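RRNA N-glycosidase (Bougainvillea spectabilis, PDB 3CTK) belongs to the plant ribosome-inactivating proteins, a family of toxins named for their inactivation of ribosomes. Local coordinates at residues A[194-208]-A[234-248]. Residues are numbered along the deposited sequence; the frame is centred on the assembly and turned at random.
Sequences LENNWGDISDAIHKS and VSQISPDMGILKFKS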
ATOM      1  N   LEU A 194      -7.644   2.910 -10.140  1.00  5.42           N
ATOM      2  CA  LEU A 194      -6.704   3.846  -9.528  1.00  5.05           C
ATOM      3  C   LEU A 194      -5.413   3.119  -9.162  1.00  4.61           C
ATOM      4  O   LEU A 194      -4.316   3.635  -9.383  1.00  4.63           O
ATOM      5  CB  LEU A 194      -7.331   4.495  -8.283  1.00  6.16           C
ATOM      6  CG  LEU A 194      -8.483   5.480  -8.553  1.00  6.07           C
ATOM      7  CD1 LEU A 194      -9.117   5.914  -7.249  1.00  5.40           C
ATOM      8  CD2 LEU A 194      -7.959   6.691  -9.309  1.00  8.66           C
ATOM      9  N   GLU A 195      -5.545   1.916  -8.610  1.00  4.62           N
ATOM     10  CA  GLU A 195      -4.378   1.121  -8.236  1.00  4.96           C
ATOM     11  C   GLU A 195      -3.480   0.873  -9.450  1.00  6.01           C
ATOM     12  O   GLU A 195      -2.253   0.900  -9.342  1.00  5.64           O
ATOM     13  CB  GLU A 195      -4.813  -0.228  -7.646  1.00  5.26           C
ATOM     14  CG  GLU A 195      -5.499  -0.138  -6.288  1.00  4.51           C
ATOM     15  CD  GLU A 195      -5.938  -1.499  -5.764  1.00  8.14           C
ATOM     16  OE1 GLU A 195      -5.689  -2.511  -6.458  1.00  9.18           O
ATOM     17  OE2 GLU A 195      -6.533  -1.556  -4.662  1.00  7.95           O
ATOM     18  N   ASN A 196      -4.096   0.639 -10.604  1.00  6.14           N
ATOM     19  CA  ASN A 196      -3.342   0.375 -11.823  1.00  6.90           C
ATOM     20  C   ASN A 196      -2.760   1.616 -12.487  1.00  8.43           C
ATOM     21  O   ASN A 196      -1.941   1.491 -13.400  1.00 10.35           O
ATOM     22  CB  ASN A 196      -4.215  -0.339 -12.866  1.00  8.09           C
ATOM     23  CG  ASN A 196      -4.760  -1.669 -12.378  1.00 10.19           C
ATOM     24  OD1 ASN A 196      -4.127  -2.367 -11.587  1.00  8.23           O
ATOM     25  ND2 ASN A 196      -5.939  -2.036 -12.873  1.00 13.07           N
ATOM     26  N   ASN A 197      -3.164   2.805 -12.043  1.00  6.93           N
ATOM     27  CA  ASN A 197      -2.689   4.033 -12.678  1.00  8.31           C
ATOM     28  C   ASN A 197      -2.055   5.113 -11.806  1.00  7.25           C
ATOM     29  O   ASN A 197      -1.994   6.272 -12.215  1.00  8.27           O
ATOM     30  CB  ASN A 197      -3.832   4.679 -13.469  1.00  9.40           C
ATOM     31  CG  ASN A 197      -4.270   3.844 -14.650  1.00 12.11           C
ATOM     32  OD1 ASN A 197      -5.215   3.058 -14.559  1.00 15.41           O
ATOM     33  ND2 ASN A 197      -3.579   4.001 -15.767  1.00 12.33           N
ATOM     34  N   TRP A 198      -1.565   4.755 -10.627  1.00  5.42           N
ATOM     35  CA  TRP A 198      -0.962   5.761  -9.755  1.00  6.44           C
ATOM     36  C   TRP A 198       0.153   6.548 -10.438  1.00  6.66           C
ATOM     37  O   TRP A 198       0.182   7.780 -10.374  1.00  6.34           O
ATOM     38  CB  TRP A 198      -0.416   5.104  -8.490  1.00  5.48           C
ATOM     39  CG  TRP A 198       0.153   6.079  -7.509  1.00  3.44           C
ATOM     40  CD1 TRP A 198      -0.502   7.118  -6.911  1.00  3.83           C
ATOM     41  CD2 TRP A 198       1.477   6.073  -6.967  1.00  4.30           C
ATOM     42  NE1 TRP A 198       0.329   7.756  -6.023  1.00  4.64           N
ATOM     43  CE2 TRP A 198       1.553   7.135  -6.038  1.00  5.04           C
ATOM     44  CE3 TRP A 198       2.610   5.272  -7.174  1.00  4.83           C
ATOM     45  CZ2 TRP A 198       2.716   7.417  -5.312  1.00  4.29           C
ATOM     46  CZ3 TRP A 198       3.766   5.550  -6.452  1.00  1.87           C
ATOM     47  CH2 TRP A 198       3.808   6.615  -5.532  1.00  4.69           C
ATOM     48  N   GLY A 199       1.074   5.837 -11.083  1.00  5.70           N
ATOM     49  CA  GLY A 199       2.178   6.490 -11.761  1.00  7.16           C
ATOM     50  C   GLY A 199       1.736   7.450 -12.849  1.00  8.41           C
ATOM     51  O   GLY A 199       2.207   8.587 -12.906  1.00  8.89           O
ATOM     52  N   ASP A 200       0.833   6.998 -13.716  1.00  8.87           N
ATOM     53  CA  ASP A 200       0.338   7.834 -14.805  1.00 10.38           C
ATOM     54  C   ASP A 200      -0.454   9.045 -14.324  1.00  9.10           C
ATOM     55  O   ASP A 200      -0.330  10.133 -14.888  1.00  7.12           O
ATOM     56  CB  ASP A 200      -0.522   7.009 -15.766  1.00 15.28           C
ATOM     57  CG  ASP A 200       0.300   6.039 -16.593  1.00 20.79           C
ATOM     58  OD1 ASP A 200       1.534   6.222 -16.670  1.00 24.29           O
ATOM     59  OD2 ASP A 200      -0.286   5.106 -17.180  1.00 24.76           O
ATOM     60  N   ILE A 201      -1.271   8.856 -13.292  1.00  6.10           N
ATOM     61  CA  ILE A 201      -2.064   9.953 -12.744  1.00  4.97           C
ATOM     62  C   ILE A 201      -1.128  11.003 -12.150  1.00  5.78           C
ATOM     63  O   ILE A 201      -1.344  12.202 -12.315  1.00  5.30           O
ATOM     64  CB  ILE A 201      -3.040   9.452 -11.641  1.00  4.10           C
ATOM     65  CG1 ILE A 201      -4.137   8.590 -12.274  1.00  5.14           C
ATOM     66  CG2 ILE A 201      -3.663  10.634 -10.907  1.00  6.82           C
ATOM     67  CD1 ILE A 201      -5.045   7.905 -11.262  1.00  7.85           C
ATOM     68  N   SER A 202      -0.081  10.544 -11.473  1.00  3.63           N
ATOM     69  CA  SER A 202       0.882  11.448 -10.850  1.00  5.33           C
ATOM     70  C   SER A 202       1.660  12.255 -11.888  1.00  4.79           C
ATOM     71  O   SER A 202       1.863  13.463 -11.725  1.00  6.03           O
ATOM     72  CB  SER A 202       1.851  10.657  -9.962  1.00  4.14           C
ATOM     73  OG  SER A 202       1.160  10.046  -8.878  1.00  4.38           O
ATOM     74  N   ASP A 203       2.090  11.599 -12.961  1.00  5.01           N
ATOM     75  CA  ASP A 203       2.832  12.297 -14.008  1.00  6.60           C
ATOM     76  C   ASP A 203       1.947  13.333 -14.697  1.00  5.99           C
ATOM     77  O   ASP A 203       2.411  14.413 -15.062  1.00  5.79           O
ATOM     78  CB  ASP A 203       3.372  11.310 -15.050  1.00  9.97           C
ATOM     79  CG  ASP A 203       4.480  10.424 -14.503  1.00 14.15           C
ATOM     80  OD1 ASP A 203       5.237  10.885 -13.618  1.00 15.21           O
ATOM     81  OD2 ASP A 203       4.605   9.270 -14.967  1.00 16.44           O
ATOM     82  N   ALA A 204       0.672  13.001 -14.874  1.00  6.07           N
ATOM     83  CA  ALA A 204      -0.273  13.913 -15.516  1.00  5.35           C
ATOM     84  C   ALA A 204      -0.449  15.183 -14.689  1.00  5.45           C
ATOM     85  O   ALA A 204      -0.500  16.289 -15.228  1.00  4.19           O
ATOM     86  CB  ALA A 204      -1.616  13.226 -15.696  1.00  5.66           C
ATOM     87  N   ILE A 205      -0.556  15.020 -13.376  1.00  4.83           N
ATOM     88  CA  ILE A 205      -0.726  16.173 -12.504  1.00  5.43           C
ATOM     89  C   ILE A 205       0.546  17.012 -12.506  1.00  5.24           C
ATOM     90  O   ILE A 205       0.484  18.238 -12.523  1.00  4.48           O
ATOM     91  CB  ILE A 205      -1.109  15.727 -11.072  1.00  6.80           C
ATOM     92  CG1 ILE A 205      -2.484  15.046 -11.119  1.00  7.04           C
ATOM     93  CG2 ILE A 205      -1.148  16.941 -10.127  1.00  6.29           C
ATOM     94  CD1 ILE A 205      -2.964  14.467  -9.795  1.00  6.10           C
ATOM     95  N   HIS A 206       1.705  16.359 -12.511  1.00  5.21           N
ATOM     96  CA  HIS A 206       2.967  17.094 -12.545  1.00  6.17           C
ATOM     97  C   HIS A 206       3.080  17.911 -13.828  1.00  5.60           C
ATOM     98  O   HIS A 206       3.542  19.054 -13.816  1.00  5.82           O
ATOM     99  CB  HIS A 206       4.157  16.141 -12.465  1.00  6.69           C
ATOM    100  CG  HIS A 206       4.564  15.803 -11.066  1.00  7.13           C
ATOM    101  ND1 HIS A 206       4.402  14.547 -10.522  1.00  9.90           N
ATOM    102  CD2 HIS A 206       5.149  16.557 -10.106  1.00  7.05           C
ATOM    103  CE1 HIS A 206       4.872  14.542  -9.288  1.00  7.53           C
ATOM    104  NE2 HIS A 206       5.332  15.748  -9.012  1.00 10.40           N
ATOM    105  N   LYS A 207       2.665  17.317 -14.939  1.00  6.20           N
ATOM    106  CA  LYS A 207       2.735  17.996 -16.228  1.00  7.26           C
ATOM    107  C   LYS A 207       1.818  19.218 -16.280  1.00  7.29           C
ATOM    108  O   LYS A 207       2.102  20.182 -16.992  1.00  7.29           O
ATOM    109  CB  LYS A 207       2.368  17.023 -17.355  1.00  9.20           C
ATOM    110  CG  LYS A 207       2.491  17.620 -18.750  1.00 14.09           C
ATOM    111  CD  LYS A 207       2.070  16.627 -19.826  1.00 17.66           C
ATOM    112  CE  LYS A 207       2.133  17.262 -21.206  1.00 21.81           C
ATOM    113  NZ  LYS A 207       1.608  16.354 -22.264  1.00 24.47           N
ATOM    114  N   SER A 208       0.728  19.181 -15.519  1.00  6.63           N
ATOM    115  CA  SER A 208      -0.228  20.286 -15.497  1.00  6.17           C
ATOM    116  C   SER A 208       0.267  21.472 -14.673  1.00  5.98           C
ATOM    117  O   SER A 208      -0.267  22.572 -14.786  1.00  5.18           O
ATOM    118  CB  SER A 208      -1.574  19.826 -14.928  1.00  7.81           C
ATOM    119  OG  SER A 208      -1.535  19.739 -13.510  1.00  9.14           O
ATOM    120  N   VAL A 234      -7.423  18.982 -13.253  1.00  9.79           N
ATOM    121  CA  VAL A 234      -6.902  18.596 -11.950  1.00  9.60           C
ATOM    122  C   VAL A 234      -8.012  18.512 -10.905  1.00  9.78           C
ATOM    123  O   VAL A 234      -8.037  17.587 -10.098  1.00  8.96           O
ATOM    124  CB  VAL A 234      -5.827  19.596 -11.458  1.00  9.23           C
ATOM    125  CG1 VAL A 234      -5.352  19.205 -10.065  1.00 10.83           C
ATOM    126  CG2 VAL A 234      -4.653  19.614 -12.424  1.00  8.75           C
ATOM    127  N   SER A 235      -8.933  19.471 -10.930  1.00 10.13           N
ATOM    128  CA  SER A 235     -10.034  19.505  -9.965  1.00 10.42           C
ATOM    129  C   SER A 235     -10.922  18.265  -9.998  1.00 10.53           C
ATOM    130  O   SER A 235     -11.630  17.969  -9.030  1.00 10.73           O
ATOM    131  CB  SER A 235     -10.895  20.753 -10.190  1.00 11.16           C
ATOM    132  OG  SER A 235     -11.461  20.766 -11.490  1.00 12.31           O
ATOM    133  N   GLN A 236     -10.885  17.536 -11.106  1.00  9.55           N
ATOM    134  CA  GLN A 236     -11.690  16.332 -11.245  1.00 10.51           C
ATOM    135  C   GLN A 236     -11.087  15.131 -10.523  1.00 10.37           C
ATOM    136  O   GLN A 236     -11.807  14.245 -10.064  1.00 11.21           O
ATOM    137  CB  GLN A 236     -11.862  15.992 -12.728  1.00 12.32           C
ATOM    138  CG  GLN A 236     -12.666  17.022 -13.500  1.00 14.92           C
ATOM    139  CD  GLN A 236     -12.554  16.859 -15.004  1.00 18.10           C
ATOM    140  OE1 GLN A 236     -13.246  17.538 -15.764  1.00 23.49           O
ATOM    141  NE2 GLN A 236     -11.675  15.969 -15.443  1.00 14.12           N
ATOM    142  N   ILE A 237      -9.766  15.108 -10.406  1.00  8.95           N
ATOM    143  CA  ILE A 237      -9.096  13.972  -9.785  1.00  8.67           C
ATOM    144  C   ILE A 237      -8.388  14.283  -8.459  1.00  8.79           C
ATOM    145  O   ILE A 237      -8.138  13.383  -7.659  1.00  7.24           O
ATOM    146  CB  ILE A 237      -8.094  13.348 -10.809  1.00  7.66           C
ATOM    147  CG1 ILE A 237      -7.401  12.119 -10.214  1.00 10.61           C
ATOM    148  CG2 ILE A 237      -7.083  14.388 -11.247  1.00  7.80           C
ATOM    149  CD1 ILE A 237      -8.315  10.932 -10.024  1.00 10.50           C
ATOM    150  N   SER A 238      -8.082  15.552  -8.214  1.00  8.27           N
ATOM    151  CA  SER A 238      -7.395  15.932  -6.986  1.00  8.50           C
ATOM    152  C   SER A 238      -8.087  15.459  -5.698  1.00  8.95           C
ATOM    153  O   SER A 238      -7.415  15.067  -4.743  1.00  8.56           O
ATOM    154  CB  SER A 238      -7.186  17.453  -6.941  0.50  8.88           C
ATOM    155  OG  SER A 238      -8.414  18.154  -7.011  0.50  9.25           O
ATOM    156  N   PRO A 239      -9.431  15.481  -5.653  1.00  8.67           N
ATOM    157  CA  PRO A 239     -10.117  15.036  -4.431  1.00  8.54           C
ATOM    158  C   PRO A 239      -9.897  13.562  -4.076  1.00  7.93           C
ATOM    159  O   PRO A 239     -10.074  13.167  -2.922  1.00  8.62           O
ATOM    160  CB  PRO A 239     -11.586  15.334  -4.728  1.00  9.05           C
ATOM    161  CG  PRO A 239     -11.512  16.489  -5.689  1.00  9.57           C
ATOM    162  CD  PRO A 239     -10.392  16.069  -6.604  1.00  9.65           C
ATOM    163  N   ASP A 240      -9.532  12.750  -5.064  1.00  6.66           N
ATOM    164  CA  ASP A 240      -9.300  11.326  -4.822  1.00  7.09           C
ATOM    165  C   ASP A 240      -7.846  11.009  -4.482  1.00  6.79           C
ATOM    166  O   ASP A 240      -7.525   9.875  -4.122  1.00  6.73           O
ATOM    167  CB  ASP A 240      -9.697  10.496  -6.049  1.00  7.47           C
ATOM    168  CG  ASP A 240     -11.176  10.578  -6.365  1.00 11.57           C
ATOM    169  OD1 ASP A 240     -11.993  10.571  -5.420  1.00 14.85           O
ATOM    170  OD2 ASP A 240     -11.521  10.631  -7.563  1.00 13.84           O
ATOM    171  N   MET A 241      -6.969  12.004  -4.586  1.00  5.96           N
ATOM    172  CA  MET A 241      -5.543  11.790  -4.329  1.00  4.72           C
ATOM    173  C   MET A 241      -5.065  12.015  -2.898  1.00  5.58           C
ATOM    174  O   MET A 241      -5.438  12.997  -2.251  1.00  5.97           O
ATOM    175  CB  MET A 241      -4.709  12.673  -5.257  1.00  4.54           C
ATOM    176  CG  MET A 241      -4.992  12.484  -6.735  1.00  5.60           C
ATOM    177  SD  MET A 241      -4.934  10.755  -7.265  1.00  8.49           S
ATOM    178  CE  MET A 241      -3.188  10.377  -7.109  1.00  8.63           C
ATOM    179  N   GLY A 242      -4.223  11.098  -2.425  1.00  4.01           N
ATOM    180  CA  GLY A 242      -3.662  11.195  -1.087  1.00  5.77           C
ATOM    181  C   GLY A 242      -2.222  11.685  -1.155  1.00  5.24           C
ATOM    182  O   GLY A 242      -1.815  12.573  -0.403  1.00  6.84           O
ATOM    183  N   ILE A 243      -1.443  11.088  -2.048  1.00  4.24           N
ATOM    184  CA  ILE A 243      -0.047  11.483  -2.251  1.00  3.94           C
ATOM    185  C   ILE A 243       0.367  11.029  -3.649  1.00  5.28           C
ATOM    186  O   ILE A 243       0.000   9.934  -4.089  1.00  5.97           O
ATOM    187  CB  ILE A 243       0.906  10.865  -1.185  1.00  4.68           C
ATOM    188  CG1 ILE A 243       2.339  11.346  -1.437  1.00  4.62           C
ATOM    189  CG2 ILE A 243       0.849   9.346  -1.232  1.00  6.42           C
ATOM    190  CD1 ILE A 243       3.312  11.030  -0.303  1.00  4.78           C
ATOM    191  N   LEU A 244       1.108  11.887  -4.347  1.00  4.37           N
ATOM    192  CA  LEU A 244       1.558  11.598  -5.706  1.00  5.15           C
ATOM    193  C   LEU A 244       2.955  11.006  -5.776  1.00  5.04           C
ATOM    194  O   LEU A 244       3.770  11.175  -4.866  1.00  5.20           O
ATOM    195  CB  LEU A 244       1.550  12.871  -6.559  1.00  6.81           C
ATOM    196  CG  LEU A 244       0.264  13.701  -6.636  1.00  9.73           C
ATOM    197  CD1 LEU A 244       0.473  14.861  -7.598  1.00 11.45           C
ATOM    198  CD2 LEU A 244      -0.892  12.835  -7.092  1.00 10.79           C
ATOM    199  N   LYS A 245       3.230  10.318  -6.879  1.00  6.17           N
ATOM    200  CA  LYS A 245       4.543   9.731  -7.100  1.00  6.74           C
ATOM    201  C   LYS A 245       5.480  10.849  -7.538  1.00  6.39           C
ATOM    202  O   LYS A 245       5.049  11.835  -8.141  1.00  6.32           O
ATOM    203  CB  LYS A 245       4.477   8.652  -8.185  1.00  6.75           C
ATOM    204  CG  LYS A 245       5.823   7.966  -8.475  1.00  9.52           C
ATOM    205  CD  LYS A 245       5.708   6.913  -9.579  1.00 13.93           C
ATOM    206  CE  LYS A 245       5.554   7.540 -10.956  1.00 16.29           C
ATOM    207  NZ  LYS A 245       6.770   8.307 -11.358  1.00 21.78           N
ATOM    208  N   PHE A 246       6.759  10.685  -7.219  1.00  6.32           N
ATOM    209  CA  PHE A 246       7.795  11.656  -7.560  1.00 10.43           C
ATOM    210  C   PHE A 246       7.822  11.976  -9.049  1.00 15.15           C
ATOM    211  O   PHE A 246       7.204  11.258  -9.842  1.00 12.43           O
ATOM    212  CB  PHE A 246       9.172  11.113  -7.170  1.00  9.09           C
ATOM    213  CG  PHE A 246       9.493   9.766  -7.777  1.00  8.52           C
ATOM    214  CD1 PHE A 246       9.363   8.595  -7.029  1.00  7.48           C
ATOM    215  CD2 PHE A 246       9.893   9.663  -9.108  1.00  8.85           C
ATOM    216  CE1 PHE A 246       9.624   7.339  -7.599  1.00  6.99           C
ATOM    217  CE2 PHE A 246      10.157   8.409  -9.690  1.00  7.64           C
ATOM    218  CZ  PHE A 246      10.019   7.245  -8.933  1.00  7.81           C
ATOM    219  N   LYS A 247       8.549  13.044  -9.405  1.00 21.81           N
ATOM    220  CA  LYS A 247       8.743  13.491 -10.791  1.00 29.79           C
ATOM    221  C   LYS A 247       8.581  14.983 -11.077  1.00 33.68           C
ATOM    222  O   LYS A 247       7.942  15.708 -10.335  1.00 36.17           O
ATOM    223  CB  LYS A 247       7.820  12.745 -11.731  1.00 31.39           C
ATOM    224  CG  LYS A 247       8.485  11.602 -12.469  1.00 33.78           C
ATOM    225  CD  LYS A 247       9.637  12.109 -13.305  1.00 35.39           C
ATOM    226  CE  LYS A 247      10.120  11.035 -14.253  1.00 36.43           C
ATOM    227  NZ  LYS A 247      11.021  11.642 -15.261  1.00 38.69           N
ATOM    228  N   SER A 248       9.160  15.416 -12.193  1.00 38.65           N
ATOM    229  CA  SER A 248       9.119  16.803 -12.673  1.00 42.51           C
ATOM    230  C   SER A 248       8.765  17.824 -11.591  1.00 44.35           C
ATOM    231  O   SER A 248       9.676  18.577 -11.183  1.00 45.85           O
ATOM    232  CB  SER A 248       8.110  16.907 -13.822  1.00 44.06           C
ATOM    233  OG  SER A 248       8.138  18.191 -14.425  1.00 47.40           O
ATOM    234  OXT SER A 248       7.584  17.856 -11.164  1.00 47.08           O
TER
HETATM  235  O   HOH W   1       4.727  11.410 -11.128  1.00 19.77           O
HETATM  236  O   HOH W   2       6.306  19.730 -13.578  1.00 33.87           O
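Trp198 and Ser202, one turn apart on helix 198-208, hold the C-terminal tail of this ribosome-inactivating-protein fold where it runs alongside the helix in the same direction, after the hairpin of strands 214-222 and 228-233. The tight part is centred on the indole. With CG of Trp198 anti to the backbone N (chi1 -177°), the ring reaches the tail and Trp198 NE1 donates to Ile243 O at 2.9 Å, the acceptor lying in the ring plane. CB of Lys245 sits over the six-membered ring of Trp198, 3.5 Å from its centroid, in a CH-pi contact, while Arg168 makes a cation-pi contact with the same indole. Ser202 OG takes an almost straight bond (178°) from Lys245 N and donates in turn to Trp198 O. Ile201 CG2 meets Met241 CE at 3.8 Å and Ile205 crosses Leu244 at about a right angle; Ile237 extends the apolar layer from the weakly bonded helical turn at about 234-237, itself packed on the hairpin. The buried imidazole of His206 has the carbonyl of Lys247 over one face and Lys245 O at its edge, 2.9 Å from His206 CE1.

Toward the exposed Lys247 and Ser248 the grip slackens and water enters. The Lys245 chain, bent at its last two torsions, brings Lys245 NZ only within a long salt bridge of Asp203 OD1 (3.8 Å). One water lies 2.6 Å from Asp203 OD1 and 2.8 Å from Phe246 O. A second donates to His206 O and lies 2.5 Å from Ser248 OG.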